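PDB 5IBZ: cyclase from Uncultured organism, which belongs to the putative cyclase family, may act as an arylformamidase-like hydrolase or lyase, and binds acetylphosphate in its crystal. Local coordinates for residues 132-137 / 142-147; 21-26 / 32-37; 305-310 / 314-319; 182-187 / 234-239; 204-209 / 219-224. All coordinates share one frame; numbering follows the deposited sequence. Where two conformers were deposited one is given.

Interaction 1: residues 132-137 / 142-147; sequences EAAIRS and GATKLG
Thr144 and Ala134 carry the polar centre of this contact. The carbonyl oxygen of Ala134 accepts twice: from Thr144 OG1 at 2.7 Å, in the carbonyl plane and on a lone pair, and from Thr144 N at 3.0 Å, tilted out of that plane. With chi1 at 66°, OG1 sits between the Thr144 backbone N and carbonyl carbon, which lets hydroxyl and amide reach the same acceptor.

Two further bonds, both backbone to backbone, join the segments: Arg136 N to Gly142 O at 2.9 Å, and Gly142 N to Ser137 O, also at 2.9 Å. Ile135 and Ala143 form a single antiparallel beta bridge. Gly142 has positive phi, which favours glycine. Within its own segment, Arg136 NE donates in plane to Ala133 O at 3.0 Å.

The Arg136 guanidinium lies with one face under Thr144 OG1.

Apolar packing is small. Ile135 CD1 lies 3.9 Å from Ala143 CB.

Around the contact, Ser137 OG bonds to Asp82 of the third subunit, and Ile135 packs on Ala100 of the second. The contact closes a tight reversal of the chain beside these two subunits. Four hydrogen bonds hold it, three from backbone amides and one from the threonine hydroxyl, and Ala134 O is satisfied twice.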
# COMPACT_ATOMS: atom_id res chain seq x y z
N GLU B 132 -8.88 26.61 1.02
CA GLU B 132 -8.64 25.23 1.46
C GLU B 132 -9.47 24.25 0.62
O GLU B 132 -9.12 23.09 0.52
CB GLU B 132 -8.93 25.03 2.96
CG GLU B 132 -10.36 25.24 3.35
CD GLU B 132 -10.59 25.20 4.86
OE1 GLU B 132 -9.65 24.92 5.62
OE2 GLU B 132 -11.72 25.50 5.30
N ALA B 133 -10.55 24.71 0.00
CA ALA B 133 -11.35 23.87 -0.91
C ALA B 133 -10.57 23.40 -2.14
O ALA B 133 -11.00 22.48 -2.84
CB ALA B 133 -12.61 24.62 -1.33
N ALA B 134 -9.42 24.02 -2.42
CA ALA B 134 -8.56 23.60 -3.53
C ALA B 134 -7.77 22.34 -3.23
O ALA B 134 -7.18 21.72 -4.13
CB ALA B 134 -7.61 24.73 -3.92
N ILE B 135 -7.72 21.95 -1.96
CA ILE B 135 -6.88 20.84 -1.53
C ILE B 135 -7.85 19.69 -1.26
O ILE B 135 -8.53 19.69 -0.24
CB ILE B 135 -6.07 21.18 -0.27
CG1 ILE B 135 -5.40 22.56 -0.40
CG2 ILE B 135 -5.02 20.11 0.05
CD1 ILE B 135 -4.48 22.72 -1.59
N ARG B 136 -7.90 18.75 -2.19
CA ARG B 136 -8.96 17.75 -2.24
C ARG B 136 -8.39 16.33 -2.17
O ARG B 136 -7.17 16.14 -2.09
CB ARG B 136 -9.79 17.92 -3.53
CG ARG B 136 -10.45 19.33 -3.72
CD ARG B 136 -10.90 19.62 -5.22
NE ARG B 136 -11.13 21.06 -5.46
CZ ARG B 136 -11.11 21.63 -6.65
NH1 ARG B 136 -10.85 20.90 -7.73
NH2 ARG B 136 -11.34 22.93 -6.76
N SER B 137 -9.27 15.34 -2.17
CA SER B 137 -8.82 13.96 -2.26
C SER B 137 -8.06 13.73 -3.55
O SER B 137 -8.21 14.47 -4.52
CB SER B 137 -10.00 12.98 -2.20
OG SER B 137 -10.71 13.09 -0.98
N GLY B 142 -6.13 16.07 -5.68
CA GLY B 142 -5.20 16.31 -4.60
C GLY B 142 -5.08 17.79 -4.31
O GLY B 142 -6.06 18.51 -4.38
N ALA B 143 -3.87 18.24 -4.02
CA ALA B 143 -3.60 19.67 -3.92
C ALA B 143 -3.63 20.29 -5.33
O ALA B 143 -2.63 20.25 -6.06
CB ALA B 143 -2.28 19.91 -3.24
N THR B 144 -4.77 20.86 -5.73
CA THR B 144 -4.93 21.35 -7.10
C THR B 144 -4.23 22.69 -7.28
O THR B 144 -3.97 23.12 -8.42
CB THR B 144 -6.41 21.51 -7.50
OG1 THR B 144 -7.05 22.54 -6.72
CG2 THR B 144 -7.14 20.19 -7.33
N LYS B 145 -3.91 23.31 -6.15
CA LYS B 145 -3.02 24.46 -6.07
C LYS B 145 -2.02 24.15 -4.96
O LYS B 145 -2.34 23.44 -4.00
CB LYS B 145 -3.80 25.75 -5.79
CG LYS B 145 -4.59 26.26 -6.99
CD LYS B 145 -5.23 27.61 -6.73
CE LYS B 145 -5.80 28.15 -8.03
NZ LYS B 145 -6.26 29.56 -7.84
N LEU B 146 -0.80 24.67 -5.10
CA LEU B 146 0.26 24.54 -4.11
C LEU B 146 0.75 23.09 -3.90
O LEU B 146 1.38 22.77 -2.87
CB LEU B 146 -0.17 25.12 -2.76
CG LEU B 146 -0.71 26.56 -2.76
CD1 LEU B 146 -1.12 26.99 -1.36
CD2 LEU B 146 0.30 27.55 -3.34
N GLY B 147 0.49 22.22 -4.87
CA GLY B 147 1.06 20.90 -4.86
C GLY B 147 2.58 20.99 -5.01
O GLY B 147 3.11 21.98 -5.53

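Interaction 2: residues 21-26 / 32-37; sequences GKWGDD and ANYITP
Trp23 meets Asn33 with one face and Tyr34 with its edge, both from the 3-10 segment 32-34, and this is the tight part of the contact. The CB of Asn33 stands 3.6 Å from the centroid of the five-membered ring, 14° off the ring normal, which makes a CH-pi contact. Its ND2 approaches Trp23 CG to 3.4 Å over the same face, with the amide plane turned well away from that of the ring. The amide is held from outside: OD1 accepts from Arg29, and ND2 donates to Asp27. Lys22 CG covers the indole face opposite Asn33, over the centre of the ring.

Tyr34 meets the far edge of the same indole. The two rings form an edge-to-face (T-shaped) pair, with centroids 5.1 Å apart and planes at 80°. Trp23 CZ2 points into the tyrosine face and comes 3.5 Å from Tyr34 CZ. CG of Trp23 is anti to its carbonyl carbon (chi1 -56°), and this swings the indole across to the other segment.

The looser, solvent side belongs to the amine of Lys22, an exposed residue. Its chain bends at the third torsion, and NZ donates to Tyr34 OH at 3.1 Å. NZ is shared with Asn19 OD1, to which it also bonds.

The type I turn from Gly21 to Gly24 presents Lys22 and Trp23 at its two middle positions. The whole contact lies in the loop before helix 37-44, where Thr36 is the N-cap and its OG1 bonds to Arg39 N.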
# COMPACT_ATOMS: atom_id res chain seq x y z
N GLY B 21 1.26 38.03 -2.26
CA GLY B 21 1.44 38.98 -3.33
C GLY B 21 2.88 39.36 -3.67
O GLY B 21 3.10 40.04 -4.68
N LYS B 22 3.85 38.96 -2.85
CA LYS B 22 5.25 39.33 -3.10
C LYS B 22 5.71 38.91 -4.48
O LYS B 22 6.49 39.61 -5.14
CB LYS B 22 6.18 38.71 -2.05
CG LYS B 22 7.66 39.00 -2.28
CD LYS B 22 8.51 38.63 -1.07
CE LYS B 22 8.54 39.75 -0.05
NZ LYS B 22 9.30 39.36 1.20
N TRP B 23 5.24 37.74 -4.90
CA TRP B 23 5.59 37.17 -6.19
C TRP B 23 4.37 37.07 -7.09
O TRP B 23 4.32 36.25 -8.01
CB TRP B 23 6.24 35.80 -6.00
CG TRP B 23 7.44 35.84 -5.10
CD1 TRP B 23 8.69 36.30 -5.42
CD2 TRP B 23 7.52 35.40 -3.74
NE1 TRP B 23 9.53 36.19 -4.34
CE2 TRP B 23 8.83 35.62 -3.30
CE3 TRP B 23 6.59 34.82 -2.85
CZ2 TRP B 23 9.26 35.29 -2.02
CZ3 TRP B 23 7.01 34.52 -1.58
CH2 TRP B 23 8.33 34.74 -1.17
N GLY B 24 3.39 37.94 -6.83
CA GLY B 24 2.17 38.01 -7.62
C GLY B 24 1.04 37.29 -6.92
O GLY B 24 1.27 36.36 -6.18
N ASP B 25 -0.19 37.71 -7.18
CA ASP B 25 -1.32 37.10 -6.50
C ASP B 25 -1.73 35.75 -7.11
O ASP B 25 -2.60 35.08 -6.58
CB ASP B 25 -2.49 38.08 -6.47
CG ASP B 25 -2.22 39.26 -5.51
OD1 ASP B 25 -1.76 39.01 -4.37
OD2 ASP B 25 -2.45 40.42 -5.89
N ASP B 26 -1.05 35.31 -8.17
CA ASP B 26 -1.30 33.96 -8.70
C ASP B 26 -0.13 33.01 -8.44
O ASP B 26 -0.18 31.84 -8.82
CB ASP B 26 -1.62 34.00 -10.21
CG ASP B 26 -3.03 34.49 -10.50
OD1 ASP B 26 -3.92 34.29 -9.66
OD2 ASP B 26 -3.24 35.08 -11.59
N ALA B 32 10.29 29.61 -2.47
CA ALA B 32 11.13 28.99 -3.49
C ALA B 32 11.55 30.00 -4.57
O ALA B 32 12.60 29.84 -5.22
CB ALA B 32 10.41 27.79 -4.11
N ASN B 33 10.78 31.07 -4.75
CA ASN B 33 11.16 32.10 -5.70
C ASN B 33 12.42 32.89 -5.32
O ASN B 33 12.99 33.60 -6.16
CB ASN B 33 9.99 33.05 -5.91
CG ASN B 33 8.82 32.39 -6.60
OD1 ASN B 33 8.98 31.67 -7.60
ND2 ASN B 33 7.63 32.59 -6.05
N TYR B 34 12.88 32.75 -4.08
CA TYR B 34 14.15 33.33 -3.66
C TYR B 34 15.34 32.57 -4.26
O TYR B 34 16.44 33.11 -4.30
CB TYR B 34 14.29 33.34 -2.15
CG TYR B 34 13.42 34.31 -1.37
CD1 TYR B 34 13.31 35.64 -1.73
CD2 TYR B 34 12.75 33.88 -0.23
CE1 TYR B 34 12.53 36.50 -0.99
CE2 TYR B 34 11.97 34.73 0.51
CZ TYR B 34 11.87 36.04 0.15
OH TYR B 34 11.09 36.88 0.92
N ILE B 35 15.14 31.32 -4.70
CA ILE B 35 16.23 30.59 -5.34
C ILE B 35 16.22 30.92 -6.84
O ILE B 35 15.34 30.51 -7.59
CB ILE B 35 16.13 29.07 -5.12
CG1 ILE B 35 16.02 28.76 -3.62
CG2 ILE B 35 17.33 28.41 -5.77
CD1 ILE B 35 15.87 27.26 -3.27
N THR B 36 17.23 31.67 -7.23
CA THR B 36 17.34 32.22 -8.58
C THR B 36 18.51 31.56 -9.27
O THR B 36 19.39 30.99 -8.61
CB THR B 36 17.59 33.72 -8.54
OG1 THR B 36 18.85 33.96 -7.92
CG2 THR B 36 16.48 34.44 -7.77
N PRO B 37 18.57 31.65 -10.61
CA PRO B 37 19.73 31.09 -11.30
C PRO B 37 21.06 31.62 -10.76
O PRO B 37 22.00 30.85 -10.56
CB PRO B 37 19.50 31.51 -12.76
CG PRO B 37 18.01 31.57 -12.87
CD PRO B 37 17.53 32.11 -11.55

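Interaction 3: residues 305-310 / 314-319; sequences QPLYIP and GSPLNP
A serine side chain, and no direct backbone-to-backbone bond, links strand residue Ser315 to the backbone of Leu307. Ser315 OG accepts from Leu307 N at 2.9 Å and donates to Pro316 O at 2.7 Å, in the carbonyl plane and on a lone pair. The hydroxyl accepts one bond and donates another, which should restrain its rotation. OG lies anti to the Ser315 backbone N (chi1 178°), which aims it at the other segment.

Water extends the link. Water 1 donates to Gln305 O at 2.8 Å and to Pro316 O at 3.1 Å. Water 2 donates to Gln305 O and, weakly, to Asn318 O. The methylene of Leu317 also rests on this carbonyl, with CB 3.6 Å from Gln305 O.

Apolar groups close the rest. Pro306 CB lies 3.7 Å from Ser315 CB. Leu307 CD1 meets the Pro316 ring at CG, 4.0 Å away, the two side chains crossing at about a right angle. Replacing Ser315 with an alanine would probably leave Leu307 N without its serine acceptor and Pro316 O with one donor fewer.

Across the subunit boundary, Gln305 NE2 bonds to Asn318 O of the second subunit, and Leu307 packs on its Leu317. Within the chain, strand 314-316 is an outermost strand of the mixed sheet and pairs antiparallel with strand 113-115. The 305-310 segment lies in the loop between strands 299-303 and 314-316.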
# COMPACT_ATOMS: atom_id res chain seq x y z
N GLN B 305 16.00 18.32 -3.98
CA GLN B 305 14.79 18.34 -4.81
C GLN B 305 13.76 17.33 -4.30
O GLN B 305 14.09 16.24 -3.84
CB GLN B 305 15.16 18.06 -6.28
CG GLN B 305 15.66 16.64 -6.58
CD GLN B 305 17.18 16.44 -6.44
OE1 GLN B 305 17.83 17.02 -5.58
NE2 GLN B 305 17.72 15.56 -7.28
N PRO B 306 12.48 17.70 -4.38
CA PRO B 306 11.44 16.73 -4.06
C PRO B 306 11.19 15.79 -5.23
O PRO B 306 11.65 16.05 -6.34
CB PRO B 306 10.21 17.62 -3.85
CG PRO B 306 10.40 18.69 -4.87
CD PRO B 306 11.91 18.94 -4.94
N LEU B 307 10.48 14.70 -4.98
CA LEU B 307 9.97 13.88 -6.08
C LEU B 307 8.90 14.67 -6.84
O LEU B 307 8.21 15.52 -6.26
CB LEU B 307 9.38 12.56 -5.60
CG LEU B 307 10.35 11.63 -4.88
CD1 LEU B 307 9.61 10.42 -4.39
CD2 LEU B 307 11.49 11.20 -5.82
N TYR B 308 8.75 14.37 -8.12
CA TYR B 308 7.74 15.00 -8.95
C TYR B 308 6.39 14.28 -8.78
O TYR B 308 6.09 13.30 -9.50
CB TYR B 308 8.20 14.99 -10.42
CG TYR B 308 7.31 15.65 -11.44
CD1 TYR B 308 6.17 16.35 -11.08
CD2 TYR B 308 7.58 15.51 -12.79
CE1 TYR B 308 5.34 16.92 -12.03
CE2 TYR B 308 6.75 16.08 -13.75
CZ TYR B 308 5.63 16.77 -13.36
OH TYR B 308 4.79 17.34 -14.31
N ILE B 309 5.60 14.73 -7.81
CA ILE B 309 4.33 14.08 -7.48
C ILE B 309 3.19 15.08 -7.54
O ILE B 309 2.95 15.83 -6.60
CB ILE B 309 4.31 13.43 -6.07
CG1 ILE B 309 5.60 12.66 -5.77
CG2 ILE B 309 3.06 12.55 -5.93
CD1 ILE B 309 5.72 12.19 -4.32
N PRO B 310 2.51 15.14 -8.68
CA PRO B 310 1.49 16.17 -8.83
C PRO B 310 0.36 16.01 -7.82
O PRO B 310 -0.13 14.91 -7.58
CB PRO B 310 0.99 15.99 -10.27
CG PRO B 310 1.53 14.70 -10.73
CD PRO B 310 2.75 14.40 -9.93
N GLY B 314 3.67 17.08 -0.03
CA GLY B 314 5.05 16.97 0.44
C GLY B 314 5.72 15.84 -0.32
O GLY B 314 5.12 15.23 -1.20
N SER B 315 6.95 15.53 0.05
CA SER B 315 7.70 14.49 -0.63
C SER B 315 8.81 13.95 0.24
O SER B 315 9.43 14.72 0.97
CB SER B 315 8.33 15.05 -1.89
OG SER B 315 9.09 14.07 -2.55
N PRO B 316 9.10 12.65 0.11
CA PRO B 316 10.38 12.14 0.60
C PRO B 316 11.50 12.65 -0.27
O PRO B 316 11.29 13.12 -1.39
CB PRO B 316 10.24 10.61 0.50
CG PRO B 316 9.18 10.39 -0.45
CD PRO B 316 8.27 11.58 -0.46
N LEU B 317 12.70 12.60 0.27
CA LEU B 317 13.86 12.96 -0.53
C LEU B 317 15.13 12.42 0.10
O LEU B 317 15.11 11.87 1.19
CB LEU B 317 13.96 14.46 -0.70
CG LEU B 317 14.36 15.22 0.54
CD1 LEU B 317 15.09 16.51 0.11
CD2 LEU B 317 13.17 15.58 1.37
N ASN B 318 16.21 12.57 -0.66
CA ASN B 318 17.54 12.27 -0.18
C ASN B 318 18.38 13.53 -0.40
O ASN B 318 19.01 13.69 -1.44
CB ASN B 318 18.14 11.07 -0.90
CG ASN B 318 19.50 10.73 -0.40
OD1 ASN B 318 19.95 11.27 0.60
ND2 ASN B 318 20.18 9.86 -1.11
N PRO B 319 18.35 14.45 0.56
CA PRO B 319 19.14 15.68 0.35
C PRO B 319 20.64 15.39 0.36
O PRO B 319 21.10 14.70 1.29
CB PRO B 319 18.75 16.56 1.55
CG PRO B 319 17.70 15.78 2.31
CD PRO B 319 17.85 14.35 1.93
O HOH W 1 13.29 13.60 -3.71
O HOH W 2 16.44 15.19 -2.91

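Interaction 4: residues 182-187 / 234-239; sequences DLEGAL and VPWIHE
Helices 182-187 and 234-239 pass at 51°, their axes 11.8 Å apart at closest approach, so long side chains must bridge the gap. Trp236 does most of this. Its CG is anti to the backbone N (chi1 -178°), and this sends the indole out toward the other helix.

Leu183 lies over one face of the ring. Its CB stands 4.3 Å from the centroid of the six-membered ring, 20° off the ring normal, a CH-pi contact. Its CD1 reaches Trp236 CZ3 at 3.8 Å. Leu187 comes to the ring edge instead, with CD1 3.7 Å from Trp236 CZ2. The two leucines, one helical turn apart, thus hold the benzene end of the indole by face and by edge.

Glu184 serves the pyrrole end. Its side chain runs alongside the indole, head to tail with it, and the carboxylate is turned steeply against the ring. Water 3 joins the two groups. It donates to Glu184 OE2 at 2.6 Å and accepts from Trp236 NE1 at 2.9 Å, lying in the ring plane. Arg180 has a long, weak ion pair with Glu184 OE1.

Leu183 and Leu187 also pack on Val162. The contact joins helix 180-190, which packs on strand 158-163, to helix 233-239, which leans on helix 266-275. Its chemistry is divided: the leucines give an apolar surface for the indole, and the indole N-H is satisfied through a water shared with a carboxylate.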
# COMPACT_ATOMS: atom_id res chain seq x y z
N ASP B 182 19.66 32.17 19.58
CA ASP B 182 20.44 30.93 19.41
C ASP B 182 20.91 30.78 17.97
O ASP B 182 22.08 30.44 17.70
CB ASP B 182 19.61 29.69 19.76
CG ASP B 182 19.23 29.61 21.20
OD1 ASP B 182 19.93 30.18 22.07
OD2 ASP B 182 18.23 28.89 21.45
N LEU B 183 20.01 31.01 17.02
CA LEU B 183 20.34 30.87 15.61
C LEU B 183 21.41 31.88 15.20
O LEU B 183 22.40 31.53 14.55
CB LEU B 183 19.09 31.01 14.76
CG LEU B 183 18.10 29.85 14.90
CD1 LEU B 183 16.74 30.25 14.38
CD2 LEU B 183 18.60 28.62 14.17
N GLU B 184 21.24 33.15 15.58
CA GLU B 184 22.24 34.17 15.24
C GLU B 184 23.57 33.92 15.95
O GLU B 184 24.65 34.14 15.38
CB GLU B 184 21.71 35.56 15.59
CG GLU B 184 20.50 35.91 14.76
CD GLU B 184 20.18 37.40 14.78
OE1 GLU B 184 19.84 37.92 15.86
OE2 GLU B 184 20.27 38.03 13.70
N GLY B 185 23.49 33.43 17.18
CA GLY B 185 24.68 33.18 17.98
C GLY B 185 25.49 32.04 17.41
O GLY B 185 26.72 32.09 17.37
N ALA B 186 24.79 30.99 16.98
CA ALA B 186 25.47 29.85 16.39
C ALA B 186 26.11 30.20 15.05
O ALA B 186 27.24 29.83 14.78
CB ALA B 186 24.50 28.70 16.22
N LEU B 187 25.37 30.92 14.22
CA LEU B 187 25.93 31.36 12.95
C LEU B 187 27.16 32.25 13.16
O LEU B 187 28.15 32.13 12.46
CB LEU B 187 24.86 32.09 12.13
CG LEU B 187 23.80 31.15 11.54
CD1 LEU B 187 22.57 31.92 11.11
CD2 LEU B 187 24.39 30.40 10.35
N VAL B 234 10.45 33.27 13.53
CA VAL B 234 9.68 33.48 12.30
C VAL B 234 10.01 34.83 11.63
O VAL B 234 10.25 34.88 10.41
CB VAL B 234 8.18 33.31 12.56
CG1 VAL B 234 7.37 33.77 11.37
CG2 VAL B 234 7.85 31.83 12.84
N PRO B 235 10.05 35.93 12.39
CA PRO B 235 10.40 37.17 11.70
C PRO B 235 11.83 37.11 11.13
O PRO B 235 12.10 37.68 10.08
CB PRO B 235 10.28 38.23 12.79
CG PRO B 235 9.33 37.66 13.79
CD PRO B 235 9.63 36.17 13.78
N TRP B 236 12.72 36.42 11.84
CA TRP B 236 14.11 36.27 11.37
C TRP B 236 14.16 35.48 10.06
O TRP B 236 14.86 35.87 9.12
CB TRP B 236 14.95 35.61 12.45
CG TRP B 236 16.39 35.43 12.12
CD1 TRP B 236 17.38 36.38 12.16
CD2 TRP B 236 17.01 34.21 11.71
NE1 TRP B 236 18.58 35.81 11.81
CE2 TRP B 236 18.37 34.48 11.53
CE3 TRP B 236 16.54 32.91 11.50
CZ2 TRP B 236 19.28 33.51 11.13
CZ3 TRP B 236 17.44 31.95 11.09
CH2 TRP B 236 18.78 32.25 10.91
N ILE B 237 13.44 34.38 10.00
CA ILE B 237 13.35 33.59 8.78
C ILE B 237 12.87 34.44 7.63
O ILE B 237 13.38 34.35 6.51
CB ILE B 237 12.43 32.36 9.01
CG1 ILE B 237 13.15 31.34 9.90
CG2 ILE B 237 12.08 31.71 7.69
CD1 ILE B 237 12.24 30.31 10.54
N HIS B 238 11.87 35.28 7.89
CA HIS B 238 11.38 36.24 6.89
C HIS B 238 12.45 37.24 6.45
O HIS B 238 12.65 37.43 5.24
CB HIS B 238 10.17 37.00 7.43
CG HIS B 238 9.67 38.08 6.51
ND1 HIS B 238 9.72 39.41 6.83
CD2 HIS B 238 9.11 38.01 5.27
CE1 HIS B 238 9.22 40.13 5.83
NE2 HIS B 238 8.83 39.30 4.88
N GLU B 239 13.10 37.86 7.44
CA GLU B 239 14.15 38.85 7.22
C GLU B 239 15.21 38.35 6.27
O GLU B 239 15.65 39.06 5.36
CB GLU B 239 14.82 39.23 8.55
CG GLU B 239 13.98 40.10 9.44
CD GLU B 239 14.50 40.17 10.86
OE1 GLU B 239 13.67 40.01 11.78
OE2 GLU B 239 15.71 40.45 11.04
O HOH W 3 21.08 37.22 11.36

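Interaction 5: residues 204-209 / 219-224; sequences TGLVES and ASFFLN
Phe221 points its ring end at Leu206, and the two side chains reach for each other head-on from the two segments. Leu206 CG lies 3.8 Å from Phe221 CZ. Its two methyls spread about the same end of the ring: CD1 is 4.0 Å from Phe221 CE1, and CD2 is 4.0 Å from Phe221 CZ. Both side chains leave with CG anti to the backbone N, chi1 -176° in Leu206 and -178° in Phe221, and this extends each toward the other.

Ser209 meets the ring at its edge. Its OG lies near the ring plane, 3.7 Å from Phe221 CE1. The hydroxyl is already engaged, as it donates to Leu206 O at 2.8 Å in the carbonyl plane.

The contact lies on the surface between a 3-10 turn (206-209), which follows strand 199-203, and helix 215-223. An ST turn opens the first segment, with Thr204 OG1 accepting from Leu206 N at 3.1 Å. Backbone amides of Thr204 and Gly205 are tied to the side chain of Asp248.

Cutting Leu206 back to an alanine removes CG and both methyls, and is likely to open a gap at Phe221 CZ and CE1 and let the ring shift.

Trp210 adds an edge-to-face partner to Phe221. Phe221 CD2 also stands over the centre of the Phe222 ring.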
# COMPACT_ATOMS: atom_id res chain seq x y z
N THR B 204 19.37 19.84 15.74
CA THR B 204 18.80 19.75 17.09
C THR B 204 19.21 18.49 17.85
O THR B 204 19.04 18.39 19.07
CB THR B 204 17.26 19.72 17.08
OG1 THR B 204 16.81 18.41 16.71
CG2 THR B 204 16.69 20.77 16.16
N GLY B 205 19.70 17.52 17.10
CA GLY B 205 20.15 16.25 17.66
C GLY B 205 19.04 15.24 17.92
O GLY B 205 19.32 14.10 18.26
N LEU B 206 17.78 15.64 17.76
CA LEU B 206 16.70 14.81 18.29
C LEU B 206 16.66 13.42 17.63
O LEU B 206 16.54 12.40 18.34
CB LEU B 206 15.34 15.52 18.13
CG LEU B 206 14.16 14.76 18.74
CD1 LEU B 206 14.30 14.65 20.25
CD2 LEU B 206 12.80 15.38 18.38
N VAL B 207 16.78 13.35 16.31
CA VAL B 207 16.69 12.07 15.62
C VAL B 207 17.86 11.13 15.99
O VAL B 207 17.75 9.90 15.86
CB VAL B 207 16.63 12.27 14.07
CG1 VAL B 207 17.93 12.81 13.55
CG2 VAL B 207 16.26 10.99 13.37
N GLU B 208 18.94 11.69 16.53
CA GLU B 208 20.11 10.89 16.91
C GLU B 208 19.86 10.06 18.16
O GLU B 208 20.69 9.21 18.53
CB GLU B 208 21.33 11.80 17.12
CG GLU B 208 21.74 12.52 15.84
CD GLU B 208 22.78 13.64 16.04
OE1 GLU B 208 23.43 13.68 17.11
OE2 GLU B 208 22.96 14.43 15.09
N SER B 209 18.73 10.31 18.80
CA SER B 209 18.35 9.56 20.00
C SER B 209 17.32 8.47 19.74
O SER B 209 17.03 7.67 20.63
CB SER B 209 17.82 10.52 21.08
OG SER B 209 16.53 11.06 20.77
N ALA B 219 7.37 4.80 22.11
CA ALA B 219 6.04 5.31 22.41
C ALA B 219 6.18 6.58 23.23
O ALA B 219 5.55 7.58 22.94
CB ALA B 219 5.21 4.26 23.15
N SER B 220 7.06 6.57 24.23
CA SER B 220 7.25 7.75 25.08
C SER B 220 7.79 8.94 24.29
O SER B 220 7.48 10.10 24.58
CB SER B 220 8.20 7.43 26.24
OG SER B 220 7.67 6.42 27.07
N PHE B 221 8.62 8.66 23.28
CA PHE B 221 9.29 9.67 22.48
C PHE B 221 8.29 10.69 21.94
O PHE B 221 8.55 11.90 21.92
CB PHE B 221 10.03 8.97 21.32
CG PHE B 221 10.84 9.88 20.40
CD1 PHE B 221 12.19 10.10 20.62
CD2 PHE B 221 10.27 10.42 19.27
CE1 PHE B 221 12.95 10.90 19.74
CE2 PHE B 221 11.01 11.21 18.40
CZ PHE B 221 12.34 11.44 18.63
N PHE B 222 7.13 10.20 21.52
CA PHE B 222 6.16 11.10 20.89
C PHE B 222 5.15 11.69 21.86
O PHE B 222 4.38 12.58 21.49
CB PHE B 222 5.45 10.36 19.77
CG PHE B 222 6.31 10.24 18.54
CD1 PHE B 222 6.58 11.36 17.78
CD2 PHE B 222 6.88 9.04 18.18
CE1 PHE B 222 7.39 11.28 16.66
CE2 PHE B 222 7.69 8.96 17.05
CZ PHE B 222 7.93 10.08 16.30
N LEU B 223 5.18 11.24 23.11
CA LEU B 223 4.27 11.74 24.14
C LEU B 223 4.85 12.92 24.92
O LEU B 223 4.14 13.58 25.66
CB LEU B 223 3.92 10.63 25.12
CG LEU B 223 3.16 9.44 24.52
CD1 LEU B 223 3.02 8.32 25.53
CD2 LEU B 223 1.81 9.87 24.02
N ASN B 224 6.14 13.15 24.80
CA ASN B 224 6.75 14.16 25.63
C ASN B 224 7.27 15.32 24.77
O ASN B 224 7.25 15.24 23.55
CB ASN B 224 7.82 13.51 26.50
CG ASN B 224 7.19 12.65 27.62
OD1 ASN B 224 6.82 13.17 28.67
ND2 ASN B 224 7.05 11.35 27.37

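Overall arrangement
From the N terminus, interaction 2 comes first and closes a short loop before helix 37-44. Interaction 1 follows, closing a turn between strands 120-122 and 158-163. Interaction 4 then spans a longer excursion, from helix 180-190 to helix 233-239. Interaction 5 is nested inside it and ties the loop after strand 199-203 to helix 215-223. Interaction 3 closes last, at edge strand 314-316. No contacts cross. Interactions 2 and 4 touch, with Lys22 NZ 3.7 Å from His238 NE2, joining the N-terminal loop to helix 233-239. Interactions 1 and 3 both meet the second subunit; 1 and 5 both meet the third.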